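Local coordinates for protein Glp_546_48378_50642 (Giardia intestinalis, PDB 2QVW) that cleaves double-stranded RNA into siRNAs of 21 to 23 base pairs in the RNA interference pathway, at residues 32-46 / 265-277. Residues are numbered along the deposited sequence; the frame is centred on the assembly and turned at random.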
ATOM      1  N   LEU A  32       6.413   4.076   9.874  1.00 33.21           N
ATOM      2  CA  LEU A  32       7.240   4.819   8.936  1.00 32.21           C
ATOM      3  C   LEU A  32       8.061   3.876   8.087  1.00 31.76           C
ATOM      4  O   LEU A  32       8.807   3.058   8.606  1.00 31.91           O
ATOM      5  CB  LEU A  32       8.171   5.778   9.684  1.00 31.95           C
ATOM      6  CG  LEU A  32       7.465   6.799  10.585  1.00 31.12           C
ATOM      7  CD1 LEU A  32       8.482   7.765  11.123  1.00 30.56           C
ATOM      8  CD2 LEU A  32       6.396   7.555   9.809  1.00 30.99           C
ATOM      9  N   PRO A  33       7.926   3.978   6.760  1.00 31.20           N
ATOM     10  CA  PRO A  33       8.663   3.126   5.821  1.00 30.86           C
ATOM     11  C   PRO A  33      10.171   3.399   5.852  1.00 30.45           C
ATOM     12  O   PRO A  33      10.609   4.535   5.679  1.00 30.55           O
ATOM     13  CB  PRO A  33       8.030   3.481   4.478  1.00 30.99           C
ATOM     14  CG  PRO A  33       7.707   4.930   4.652  1.00 31.17           C
ATOM     15  CD  PRO A  33       7.091   4.952   6.036  1.00 31.24           C
ATOM     16  N   GLY A  34      10.959   2.351   6.079  1.00 30.01           N
ATOM     17  CA  GLY A  34      12.395   2.522   6.119  1.00 29.46           C
ATOM     18  C   GLY A  34      12.871   3.039   4.782  1.00 29.22           C
ATOM     19  O   GLY A  34      12.068   3.306   3.892  1.00 29.17           O
ATOM     20  N   PHE A  35      14.178   3.196   4.637  1.00 28.87           N
ATOM     21  CA  PHE A  35      14.748   3.666   3.383  1.00 28.49           C
ATOM     22  C   PHE A  35      16.258   3.612   3.482  1.00 28.70           C
ATOM     23  O   PHE A  35      16.807   3.730   4.568  1.00 28.50           O
ATOM     24  CB  PHE A  35      14.302   5.096   3.088  1.00 28.31           C
ATOM     25  CG  PHE A  35      14.842   6.104   4.043  1.00 27.84           C
ATOM     26  CD1 PHE A  35      14.256   6.293   5.288  1.00 27.27           C
ATOM     27  CD2 PHE A  35      15.948   6.861   3.704  1.00 28.06           C
ATOM     28  CE1 PHE A  35      14.766   7.231   6.182  1.00 27.31           C
ATOM     29  CE2 PHE A  35      16.467   7.801   4.588  1.00 28.13           C
ATOM     30  CZ  PHE A  35      15.874   7.985   5.831  1.00 27.84           C
ATOM     31  N   LYS A  36      16.946   3.387   2.374  1.00 29.05           N
ATOM     32  CA  LYS A  36      18.389   3.360   2.458  1.00 29.53           C
ATOM     33  C   LYS A  36      18.920   4.603   1.786  1.00 29.24           C
ATOM     34  O   LYS A  36      18.247   5.183   0.942  1.00 29.02           O
ATOM     35  CB  LYS A  36      18.958   2.073   1.843  1.00 29.71           C
ATOM     36  CG  LYS A  36      18.373   1.641   0.521  1.00 30.94           C
ATOM     37  CD  LYS A  36      18.847   0.235   0.170  1.00 33.00           C
ATOM     38  CE  LYS A  36      18.505  -0.123  -1.270  1.00 36.40           C
ATOM     39  NZ  LYS A  36      17.037  -0.145  -1.541  1.00 38.34           N
ATOM     40  N   VAL A  37      20.107   5.031   2.207  1.00 29.59           N
ATOM     41  CA  VAL A  37      20.756   6.226   1.675  1.00 30.07           C
ATOM     42  C   VAL A  37      22.063   5.895   0.962  1.00 30.17           C
ATOM     43  O   VAL A  37      22.951   5.271   1.526  1.00 30.03           O
ATOM     44  CB  VAL A  37      21.064   7.246   2.794  1.00 30.10           C
ATOM     45  CG1 VAL A  37      19.864   8.138   3.050  1.00 30.43           C
ATOM     46  CG2 VAL A  37      21.418   6.508   4.061  1.00 30.83           C
ATOM     47  N   SER A  38      22.165   6.336  -0.286  1.00 30.69           N
ATOM     48  CA  SER A  38      23.338   6.106  -1.112  1.00 31.09           C
ATOM     49  C   SER A  38      24.629   6.701  -0.536  1.00 31.65           C
ATOM     50  O   SER A  38      24.625   7.409   0.473  1.00 31.88           O
ATOM     51  CB  SER A  38      23.089   6.675  -2.503  1.00 30.97           C
ATOM     52  OG  SER A  38      22.703   8.026  -2.409  1.00 32.21           O
ATOM     53  N   ALA A  39      25.735   6.394  -1.199  1.00 32.46           N
ATOM     54  CA  ALA A  39      27.045   6.872  -0.804  1.00 32.88           C
ATOM     55  C   ALA A  39      27.263   8.280  -1.334  1.00 33.27           C
ATOM     56  O   ALA A  39      27.008   8.548  -2.508  1.00 33.21           O
ATOM     57  CB  ALA A  39      28.093   5.938  -1.350  1.00 33.28           C
ATOM     58  N   GLY A  40      27.733   9.171  -0.460  1.00 33.85           N
ATOM     59  CA  GLY A  40      27.971  10.550  -0.850  1.00 34.14           C
ATOM     60  C   GLY A  40      28.330  11.512   0.275  1.00 34.08           C
ATOM     61  O   GLY A  40      28.778  11.094   1.342  1.00 34.00           O
ATOM     62  N   ARG A  41      28.125  12.806   0.013  1.00 34.15           N
ATOM     63  CA  ARG A  41      28.412  13.923   0.927  1.00 34.21           C
ATOM     64  C   ARG A  41      29.329  13.653   2.119  1.00 34.35           C
ATOM     65  O   ARG A  41      29.064  14.121   3.219  1.00 34.40           O
ATOM     66  CB  ARG A  41      27.106  14.537   1.453  1.00 34.05           C
ATOM     67  CG  ARG A  41      26.062  14.845   0.394  1.00 34.39           C
ATOM     68  CD  ARG A  41      25.121  13.676   0.264  1.00 34.35           C
ATOM     69  NE  ARG A  41      23.793  13.950   0.803  1.00 33.54           N
ATOM     70  CZ  ARG A  41      23.070  13.061   1.481  1.00 32.94           C
ATOM     71  NH1 ARG A  41      23.551  11.840   1.707  1.00 32.40           N
ATOM     72  NH2 ARG A  41      21.866  13.392   1.935  1.00 32.24           N
ATOM     73  N   GLY A  42      30.412  12.920   1.904  1.00 34.56           N
ATOM     74  CA  GLY A  42      31.311  12.639   3.000  1.00 34.89           C
ATOM     75  C   GLY A  42      30.950  11.360   3.720  1.00 35.10           C
ATOM     76  O   GLY A  42      31.836  10.632   4.165  1.00 35.58           O
ATOM     77  N   LEU A  43      29.655  11.089   3.858  1.00 34.58           N
ATOM     78  CA  LEU A  43      29.195   9.862   4.514  1.00 34.20           C
ATOM     79  C   LEU A  43      28.708   8.840   3.464  1.00 33.84           C
ATOM     80  O   LEU A  43      28.047   9.203   2.500  1.00 34.05           O
ATOM     81  CB  LEU A  43      28.103  10.188   5.531  1.00 34.17           C
ATOM     82  CG  LEU A  43      27.020  11.161   5.082  1.00 34.35           C
ATOM     83  CD1 LEU A  43      26.123  10.508   4.033  1.00 35.42           C
ATOM     84  CD2 LEU A  43      26.214  11.575   6.286  1.00 33.83           C
ATOM     85  N   PRO A  44      29.036   7.548   3.661  1.00 33.45           N
ATOM     86  CA  PRO A  44      28.749   6.359   2.850  1.00 33.25           C
ATOM     87  C   PRO A  44      27.352   5.761   2.938  1.00 33.26           C
ATOM     88  O   PRO A  44      26.635   5.963   3.916  1.00 33.51           O
ATOM     89  CB  PRO A  44      29.779   5.379   3.355  1.00 33.14           C
ATOM     90  CG  PRO A  44      29.652   5.604   4.839  1.00 33.25           C
ATOM     91  CD  PRO A  44      29.614   7.132   4.954  1.00 33.56           C
ATOM     92  N   ALA A  45      27.002   4.983   1.915  1.00 32.99           N
ATOM     93  CA  ALA A  45      25.704   4.324   1.833  1.00 32.56           C
ATOM     94  C   ALA A  45      25.331   3.656   3.155  1.00 32.36           C
ATOM     95  O   ALA A  45      26.174   3.081   3.826  1.00 32.29           O
ATOM     96  CB  ALA A  45      25.720   3.291   0.710  1.00 32.71           C
ATOM     97  N   ALA A  46      24.055   3.742   3.511  1.00 32.39           N
ATOM     98  CA  ALA A  46      23.509   3.172   4.743  1.00 32.33           C
ATOM     99  C   ALA A  46      22.011   2.899   4.589  1.00 32.35           C
ATOM    100  O   ALA A  46      21.409   3.219   3.565  1.00 32.15           O
ATOM    101  CB  ALA A  46      23.730   4.129   5.889  1.00 32.14           C
ATOM    102  N   GLN A 265      24.932  11.421  11.410  1.00 27.96           N
ATOM    103  CA  GLN A 265      25.016  12.253  10.225  1.00 27.93           C
ATOM    104  C   GLN A 265      23.839  11.916   9.298  1.00 27.91           C
ATOM    105  O   GLN A 265      23.616  12.562   8.283  1.00 28.44           O
ATOM    106  CB  GLN A 265      26.341  12.001   9.514  1.00 28.03           C
ATOM    107  CG  GLN A 265      27.573  12.200  10.381  1.00 29.13           C
ATOM    108  CD  GLN A 265      27.617  13.565  11.014  1.00 31.73           C
ATOM    109  OE1 GLN A 265      27.464  14.586  10.339  1.00 33.16           O
ATOM    110  NE2 GLN A 265      27.833  13.597  12.319  1.00 31.66           N
ATOM    111  N   PHE A 266      23.078  10.896   9.666  1.00 27.39           N
ATOM    112  CA  PHE A 266      21.938  10.483   8.869  1.00 26.66           C
ATOM    113  C   PHE A 266      20.627  10.807   9.553  1.00 26.48           C
ATOM    114  O   PHE A 266      19.641  10.114   9.349  1.00 26.81           O
ATOM    115  CB  PHE A 266      21.984   8.983   8.596  1.00 26.45           C
ATOM    116  CG  PHE A 266      23.132   8.555   7.733  1.00 25.54           C
ATOM    117  CD1 PHE A 266      24.305   8.057   8.301  1.00 24.86           C
ATOM    118  CD2 PHE A 266      23.042   8.641   6.351  1.00 24.94           C
ATOM    119  CE1 PHE A 266      25.375   7.650   7.504  1.00 24.73           C
ATOM    120  CE2 PHE A 266      24.100   8.238   5.546  1.00 25.05           C
ATOM    121  CZ  PHE A 266      25.272   7.741   6.124  1.00 25.02           C
ATOM    122  N   LEU A 267      20.618  11.840  10.385  1.00 26.06           N
ATOM    123  CA  LEU A 267      19.389  12.226  11.057  1.00 25.77           C
ATOM    124  C   LEU A 267      18.718  13.360  10.300  1.00 25.50           C
ATOM    125  O   LEU A 267      17.485  13.443  10.256  1.00 25.67           O
ATOM    126  CB  LEU A 267      19.653  12.639  12.504  1.00 25.79           C
ATOM    127  CG  LEU A 267      19.963  11.496  13.461  1.00 26.06           C
ATOM    128  CD1 LEU A 267      19.970  12.034  14.873  1.00 25.99           C
ATOM    129  CD2 LEU A 267      18.931  10.392  13.319  1.00 26.37           C
ATOM    130  N   PRO A 268      19.513  14.263   9.699  1.00 25.21           N
ATOM    131  CA  PRO A 268      18.844  15.335   8.970  1.00 25.11           C
ATOM    132  C   PRO A 268      17.906  14.654   7.964  1.00 25.03           C
ATOM    133  O   PRO A 268      16.762  15.080   7.760  1.00 25.05           O
ATOM    134  CB  PRO A 268      20.005  16.050   8.292  1.00 25.37           C
ATOM    135  CG  PRO A 268      21.131  15.840   9.248  1.00 25.29           C
ATOM    136  CD  PRO A 268      20.977  14.398   9.602  1.00 25.13           C
ATOM    137  N   GLU A 269      18.418  13.569   7.370  1.00 24.98           N
ATOM    138  CA  GLU A 269      17.709  12.764   6.381  1.00 25.14           C
ATOM    139  C   GLU A 269      16.471  12.085   6.958  1.00 24.92           C
ATOM    140  O   GLU A 269      15.453  12.000   6.266  1.00 25.37           O
ATOM    141  CB  GLU A 269      18.633  11.700   5.798  1.00 25.27           C
ATOM    142  CG  GLU A 269      19.976  12.218   5.296  1.00 27.65           C
ATOM    143  CD  GLU A 269      19.858  13.194   4.141  1.00 31.11           C
ATOM    144  OE1 GLU A 269      19.203  12.855   3.133  1.00 32.88           O
ATOM    145  OE2 GLU A 269      20.434  14.299   4.244  1.00 32.31           O
ATOM    146  N   ILE A 270      16.539  11.582   8.195  1.00 24.34           N
ATOM    147  CA  ILE A 270      15.347  10.961   8.768  1.00 23.89           C
ATOM    148  C   ILE A 270      14.310  12.055   8.931  1.00 23.76           C
ATOM    149  O   ILE A 270      13.114  11.840   8.704  1.00 23.83           O
ATOM    150  CB  ILE A 270      15.590  10.327  10.137  1.00 23.81           C
ATOM    151  CG1 ILE A 270      16.562   9.157  10.007  1.00 23.89           C
ATOM    152  CG2 ILE A 270      14.262   9.840  10.719  1.00 23.61           C
ATOM    153  CD1 ILE A 270      16.750   8.400  11.305  1.00 39.53           C
ATOM    154  N   ALA A 271      14.777  13.232   9.332  1.00 23.70           N
ATOM    155  CA  ALA A 271      13.884  14.374   9.489  1.00 23.74           C
ATOM    156  C   ALA A 271      13.297  14.669   8.110  1.00 23.95           C
ATOM    157  O   ALA A 271      12.070  14.713   7.953  1.00 24.08           O
ATOM    158  CB  ALA A 271      14.648  15.580   9.999  1.00 23.60           C
ATOM    159  N   LYS A 272      14.185  14.862   7.128  1.00 23.92           N
ATOM    160  CA  LYS A 272      13.805  15.130   5.742  1.00 24.03           C
ATOM    161  C   LYS A 272      12.764  14.116   5.296  1.00 24.12           C
ATOM    162  O   LYS A 272      11.827  14.439   4.569  1.00 24.14           O
ATOM    163  CB  LYS A 272      15.008  14.990   4.810  1.00 24.01           C
ATOM    164  CG  LYS A 272      16.152  15.974   5.012  1.00 24.66           C
ATOM    165  CD  LYS A 272      17.224  15.715   3.941  1.00 25.58           C
ATOM    166  CE  LYS A 272      18.399  16.660   4.051  1.00 25.98           C
ATOM    167  NZ  LYS A 272      19.390  16.384   2.993  1.00 28.14           N
ATOM    168  N   HIS A 273      12.955  12.876   5.728  1.00 24.27           N
ATOM    169  CA  HIS A 273      12.044  11.807   5.379  1.00 24.39           C
ATOM    170  C   HIS A 273      10.654  12.173   5.848  1.00 24.73           C
ATOM    171  O   HIS A 273       9.699  12.175   5.075  1.00 24.71           O
ATOM    172  CB  HIS A 273      12.493  10.518   6.042  1.00 24.20           C
ATOM    173  CG  HIS A 273      11.750   9.310   5.570  1.00 23.96           C
ATOM    174  ND1 HIS A 273      11.691   8.943   4.245  1.00 23.64           N
ATOM    175  CD2 HIS A 273      11.051   8.373   6.252  1.00 23.49           C
ATOM    176  CE1 HIS A 273      10.987   7.833   4.130  1.00 23.90           C
ATOM    177  NE2 HIS A 273      10.588   7.466   5.334  1.00 23.32           N
ATOM    178  N   ILE A 274      10.552  12.489   7.131  1.00 25.26           N
ATOM    179  CA  ILE A 274       9.285  12.885   7.725  1.00 25.78           C
ATOM    180  C   ILE A 274       8.718  14.089   6.979  1.00 26.46           C
ATOM    181  O   ILE A 274       7.514  14.185   6.765  1.00 26.67           O
ATOM    182  CB  ILE A 274       9.480  13.260   9.212  1.00 25.61           C
ATOM    183  CG1 ILE A 274       9.912  12.024  10.003  1.00 25.54           C
ATOM    184  CG2 ILE A 274       8.204  13.808   9.789  1.00 25.17           C
ATOM    185  CD1 ILE A 274      10.115  12.283  11.467  1.00 39.53           C
ATOM    186  N   CYS A 275       9.596  15.008   6.594  1.00 27.43           N
ATOM    187  CA  CYS A 275       9.189  16.208   5.873  1.00 27.93           C
ATOM    188  C   CYS A 275       8.718  15.802   4.489  1.00 27.54           C
ATOM    189  O   CYS A 275       7.714  16.308   3.975  1.00 27.52           O
ATOM    190  CB  CYS A 275      10.364  17.175   5.749  1.00 28.13           C
ATOM    191  SG  CYS A 275       9.981  18.663   4.803  1.00 32.37           S
ATOM    192  N   ASP A 276       9.463  14.885   3.887  1.00 27.48           N
ATOM    193  CA  ASP A 276       9.135  14.385   2.561  1.00 27.36           C
ATOM    194  C   ASP A 276       7.697  13.897   2.658  1.00 27.09           C
ATOM    195  O   ASP A 276       6.777  14.485   2.076  1.00 27.02           O
ATOM    196  CB  ASP A 276      10.067  13.220   2.208  1.00 27.48           C
ATOM    197  CG  ASP A 276      10.079  12.887   0.720  1.00 28.11           C
ATOM    198  OD1 ASP A 276       9.212  13.377  -0.037  1.00 29.70           O
ATOM    199  OD2 ASP A 276      10.969  12.112   0.311  1.00 28.53           O
ATOM    200  N   ILE A 277       7.523  12.826   3.424  1.00 26.90           N
ATOM    201  CA  ILE A 277       6.217  12.233   3.637  1.00 26.79           C
ATOM    202  C   ILE A 277       5.136  13.304   3.778  1.00 27.13           C
ATOM    203  O   ILE A 277       4.357  13.533   2.854  1.00 27.36           O
ATOM    204  CB  ILE A 277       6.206  11.369   4.908  1.00 26.57           C
ATOM    205  CG1 ILE A 277       7.216  10.222   4.780  1.00 25.91           C
ATOM    206  CG2 ILE A 277       4.817  10.827   5.148  1.00 26.39           C
ATOM    207  CD1 ILE A 277       7.115   9.194   5.888  1.00 39.53           C
TER
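The ring of Phe266 is clasped between two aliphatic groups of segment 32-46. Leu43 CD2 lies over one face, 4.0 Å from the centroid of the Phe266 ring, and Ala46 CB lies over the opposite face, both as CH-pi contacts displaced toward the rim. The other branch of Leu43, CD1, reaches the Phe266 ring atom CE2, where Val37 CG2 also arrives; Pro44 O sits at the ring edge, close to its plane. Leu43 CG is tucked between its backbone N and carbonyl carbon, and CD2 extends on to Gln265 CB.

A second aromatic contact forms at His273, on the helix. Phe35 and His273 stack face to face, with centroids of the two rings 4.4 Å apart and planes inclined by 23°; Phe35 CD1 stands over the centre of the imidazole. With CG anti to the backbone N (chi1 -171°), His273 carries NE2 to Pro33 O, 3.0 Å away. The donor lies in the carbonyl plane, but the bond is bent at the hydrogen (130°) and the oxygen is tilted out of the imidazole plane.

These contacts lay helix 267-284 across one face of the six-stranded antiparallel sheet, built mostly from the N-terminal part of the chain, in which strand 35-37 lies between strands 46-49 and 320-322. Ile270 approaches the Phe35 ring edge through its CA and also packs on Val48 and Phe114 of the same sheet, while Leu32 and Pro33 meet Ile277 CD1.

Near the hairpin turn the interaction is ionic. Arg41 NH2 faces both carboxylate oxygens of Glu269, with the salt bridge to OE2 at 2.9 Å and OE1 at the guanidinium edge, in its plane; the two planes are nearly perpendicular. Lys272 NZ donates to Glu269 OE2 as well, 2.6 Å from it, and the shared carboxylate probably eases the closeness of the two cations; Glu96 pairs with Lys272 too, and Trp319 makes a cation-pi contact with Arg41.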